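PDB 2NPN: putative cobalamin synthesis related protein from Corynebacterium diphtheriae, which probably acts as a precorrin-6A synthase (deacetylating), an S-adenosylmethionine-dependent methyltransferase of cobalamin biosynthesis. Local coordinates for residues I165-G168 against R169-P172; E173-A176 against K177-R180. One frame throughout, in Å; residues are numbered along the deposited sequence. Where two conformers were deposited one is given.

Interaction 1. Residues I165-G168 against R169-P172; sequences ITTG and RNLP
N170 folds back over the two threonines that end strand 164-167, its CB close to both hydroxyls, 3.1 Å from OG1 of T166 and 3.4 Å from OG1 of T167. The next atom, CG, turns to the side of its own backbone N (chi1 -67°), which brings it within 3.2 Å of T167 OG1. OD1 lies farther from that hydroxyl, while ND2 reaches back along the strand and donates to OG1 of T166 at 3.0 Å, with the acceptor practically in the amide plane and an N-H...O angle of 153°. The hydroxyl of T167 takes a different donor, the backbone N of N170, at 3.1 Å from OG1. That NH belongs to the third residue after T167, with G168 and R169 between, and G168 to L171 follow with helical backbone angles; L171 N donates to G168 O at 3.2 Å. Here the chain leaves the edge strand of the mixed sheet, and L171 turns its side chain onto C182 and V184 of the adjacent strand 181-185 and Y245 and L247 of strand 243-249. With both threonine hydroxyls accepting from N170, one through the amide and one through the backbone, the residue is held at two points and its carboxamide is probably fixed in rotation.

Interaction 2. Residues E173-A176 against K177-R180; sequences ETSA and KDRR
The carbonyl oxygen of T174 is gripped by three donors. R179 NE lies 3.0 Å from T174 O (N-H...O angle 157°), near the guanidinium plane but above the carbonyl plane. NH1 of R179 adds a weak bond of 3.4 Å to the same O. Water 1 donates to T174 O at 2.9 Å and accepts from R179 NH1, so the edge of the arginine and the water share one acceptor. The bend at chi3 (-88°) turns the guanidinium back toward the chain, where A176 CA sits 3.4 Å above one face, offset toward the rim. These residues belong to the connection between two neighbouring parallel strands of the mixed sheet, 164-167 and 181-185, and R179 N closes a turn by donating to S175 O, four residues back. On another flank, S175 OG accepts from D178 N at 2.9 Å, nearly straight at 160°. The D178 carboxylate is tied to the same residue through water 3, which donates to OD2 and accepts from S175 N (2.9 Å between water and N). T174 CG2 packs 3.6 Å from D178 CB, the two side chains crossing at about a right angle, while T174 OG1 bonds N170 O. R180 points its guanidinium elsewhere, to a salt bridge with D251.

How the interactions relate
Interactions 1 and 2 follow each other along one connection, their centres 10 Å apart, and join directly: L171 O lies 3.9 Å from R179 CD, and T166 CG2 is 4.1 Å from T174 OG1. Each contains a hydroxyl, T167 in the first and S175 in the second, that accepts a backbone NH three residues later. They lie near different sites, however. The T167 side chain is about 4 Å from that of L186, a residue that binds S-adenosylmethionine, and about 8 Å from the cofactor itself, whereas in 177-180 the R180 side chain stands about 10 Å from the bound magnesium ion.

Interaction 1. Residues I165-G168 against R169-P172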
loop_
_atom_site.group_PDB
_atom_site.type_symbol
_atom_site.label_atom_id
_atom_site.label_comp_id
_atom_site.label_asym_id
_atom_site.label_seq_id
_atom_site.Cartn_x
_atom_site.Cartn_y
_atom_site.Cartn_z
ATOM N N ILE A 165 10.379 1.318 10.702
ATOM C CA ILE A 165 9.668 1.669 9.494
ATOM C C ILE A 165 9.001 3.019 9.744
ATOM O O ILE A 165 8.295 3.215 10.762
ATOM C CB ILE A 165 8.611 0.625 9.139
ATOM C CG1 ILE A 165 9.177 -0.803 9.066
ATOM C CG2 ILE A 165 7.843 1.015 7.848
ATOM C CD1 ILE A 165 8.153 -1.891 8.867
ATOM N N THR A 166 9.211 3.941 8.817
ATOM C CA THR A 166 8.714 5.266 9.030
ATOM C C THR A 166 8.432 5.967 7.714
ATOM O O THR A 166 8.492 5.377 6.639
ATOM C CB THR A 166 9.623 6.053 9.982
ATOM O OG1 THR A 166 8.917 7.197 10.484
ATOM C CG2 THR A 166 10.940 6.464 9.271
ATOM N N THR A 167 8.098 7.230 7.811
ATOM C CA THR A 167 7.701 8.016 6.629
ATOM C C THR A 167 8.792 9.034 6.309
ATOM O O THR A 167 9.636 9.367 7.158
ATOM C CB THR A 167 6.411 8.780 6.916
ATOM O OG1 THR A 167 6.668 9.771 7.929
ATOM C CG2 THR A 167 5.264 7.814 7.355
ATOM N N GLY A 168 8.759 9.551 5.083
ATOM C CA GLY A 168 9.714 10.564 4.688
ATOM C C GLY A 168 9.619 11.774 5.612
ATOM O O GLY A 168 10.639 12.337 6.014
ATOM N N ARG A 169 8.394 12.180 5.945
ATOM C CA ARG A 169 8.164 13.313 6.842
ATOM C C ARG A 169 8.822 13.099 8.219
ATOM O O ARG A 169 9.396 14.038 8.788
ATOM C CB ARG A 169 6.653 13.545 6.966
ATOM C CG ARG A 169 6.193 14.579 7.954
ATOM C CD ARG A 169 4.659 14.660 7.945
ATOM N NE ARG A 169 4.133 15.795 8.716
ATOM C CZ ARG A 169 3.544 16.893 8.219
ATOM N NH1 ARG A 169 3.356 17.078 6.904
ATOM N NH2 ARG A 169 3.121 17.835 9.050
ATOM N N ASN A 170 8.726 11.883 8.767
ATOM C CA ASN A 170 9.287 11.586 10.090
ATOM C C ASN A 170 10.825 11.399 10.069
ATOM O O ASN A 170 11.456 11.439 11.124
ATOM C CB ASN A 170 8.725 10.246 10.656
ATOM C CG ASN A 170 7.242 10.286 10.996
ATOM O OD1 ASN A 170 6.645 11.361 11.155
ATOM N ND2 ASN A 170 6.642 9.087 11.137
ATOM N N LEU A 171 11.399 11.143 8.892
ATOM C CA LEU A 171 12.813 10.682 8.825
ATOM C C LEU A 171 13.803 11.674 9.464
ATOM O O LEU A 171 14.688 11.252 10.230
ATOM C CB LEU A 171 13.245 10.337 7.378
ATOM C CG LEU A 171 14.615 9.636 7.286
ATOM C CD1 LEU A 171 14.699 8.323 8.123
ATOM C CD2 LEU A 171 15.029 9.440 5.837
ATOM N N PRO A 172 13.692 12.970 9.126
ATOM C CA PRO A 172 14.612 13.922 9.769
ATOM C C PRO A 172 14.562 13.964 11.293
ATOM O O PRO A 172 15.582 14.324 11.899
ATOM C CB PRO A 172 14.164 15.272 9.214
ATOM C CG PRO A 172 13.509 14.992 7.932
ATOM C CD PRO A 172 12.812 13.654 8.154
#

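Interaction 2. Residues E173-A176 against K177-R180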
loop_
_atom_site.group_PDB
_atom_site.type_symbol
_atom_site.label_atom_id
_atom_site.label_comp_id
_atom_site.label_asym_id
_atom_site.label_seq_id
_atom_site.Cartn_x
_atom_site.Cartn_y
_atom_site.Cartn_z
ATOM N N GLU A 173 13.406 13.651 11.898
ATOM C CA GLU A 173 13.241 13.628 13.350
ATOM C C GLU A 173 13.542 12.264 13.987
ATOM O O GLU A 173 13.488 12.118 15.210
ATOM C CB GLU A 173 11.818 14.082 13.753
ATOM C CG GLU A 173 11.452 15.511 13.361
ATOM C CD GLU A 173 10.949 15.671 11.925
ATOM O OE1 GLU A 173 10.824 14.657 11.198
ATOM O OE2 GLU A 173 10.675 16.834 11.535
ATOM N N THR A 174 13.891 11.273 13.167
ATOM C CA THR A 174 14.167 9.930 13.641
ATOM C C THR A 174 15.565 9.847 14.287
ATOM O O THR A 174 16.513 10.439 13.782
ATOM C CB THR A 174 14.054 8.937 12.468
ATOM O OG1 THR A 174 12.742 9.083 11.887
ATOM C CG2 THR A 174 14.287 7.458 12.916
ATOM N N SER A 175 15.691 9.124 15.401
ATOM C CA SER A 175 17.006 9.044 16.084
ATOM C C SER A 175 18.061 8.420 15.175
ATOM O O SER A 175 17.765 7.603 14.277
ATOM C CB SER A 175 16.926 8.235 17.380
ATOM O OG SER A 175 16.757 6.863 17.089
ATOM N N ALA A 176 19.314 8.811 15.405
ATOM C CA ALA A 176 20.419 8.190 14.699
ATOM C C ALA A 176 20.420 6.685 14.920
ATOM O O ALA A 176 20.693 5.927 14.018
ATOM C CB ALA A 176 21.748 8.802 15.179
ATOM N N LYS A 177 20.077 6.259 16.136
ATOM C CA LYS A 177 20.069 4.848 16.462
ATOM C C LYS A 177 19.046 4.126 15.602
ATOM O O LYS A 177 19.324 3.076 15.075
ATOM C CB LYS A 177 19.793 4.624 17.953
ATOM C CG LYS A 177 19.444 3.188 18.344
ATOM C CD LYS A 177 20.526 2.195 17.943
ATOM C CE LYS A 177 20.573 0.973 18.874
ATOM N NZ LYS A 177 21.730 0.120 18.519
ATOM N N ASP A 178 17.865 4.702 15.459
ATOM C CA ASP A 178 16.845 4.072 14.608
ATOM C C ASP A 178 17.198 4.107 13.123
ATOM O O ASP A 178 16.861 3.173 12.366
ATOM C CB ASP A 178 15.514 4.709 14.837
ATOM C CG ASP A 178 14.890 4.331 16.158
ATOM O OD1 ASP A 178 15.369 3.421 16.890
ATOM O OD2 ASP A 178 13.912 5.005 16.462
ATOM N N ARG A 179 17.874 5.167 12.683
ATOM C CA ARG A 179 18.311 5.293 11.302
ATOM C C ARG A 179 19.423 4.305 10.925
ATOM O O ARG A 179 19.820 4.240 9.751
ATOM C CB ARG A 179 18.704 6.720 11.004
ATOM C CG ARG A 179 17.488 7.625 10.908
ATOM C CD ARG A 179 17.872 8.978 10.363
ATOM N NE ARG A 179 18.281 9.843 11.458
ATOM C CZ ARG A 179 19.521 10.215 11.750
ATOM N NH1 ARG A 179 19.720 10.985 12.802
ATOM N NH2 ARG A 179 20.563 9.837 11.015
ATOM N N ARG A 180 19.897 3.513 11.884
ATOM C CA ARG A 180 20.885 2.506 11.602
ATOM C C ARG A 180 20.327 1.386 10.710
ATOM O O ARG A 180 21.086 0.680 10.022
ATOM C CB ARG A 180 21.460 1.905 12.859
ATOM C CG ARG A 180 22.394 2.892 13.589
ATOM C CD ARG A 180 23.124 2.197 14.758
ATOM N NE ARG A 180 23.965 1.074 14.313
ATOM C CZ ARG A 180 25.180 1.204 13.781
ATOM N NH1 ARG A 180 25.751 2.391 13.633
ATOM N NH2 ARG A 180 25.857 0.123 13.399
HETATM O O HOH W 1 17.673 13.072 14.210
HETATM O O HOH W 2 15.964 5.668 19.474
HETATM O O HOH W 3 13.448 7.733 16.525
#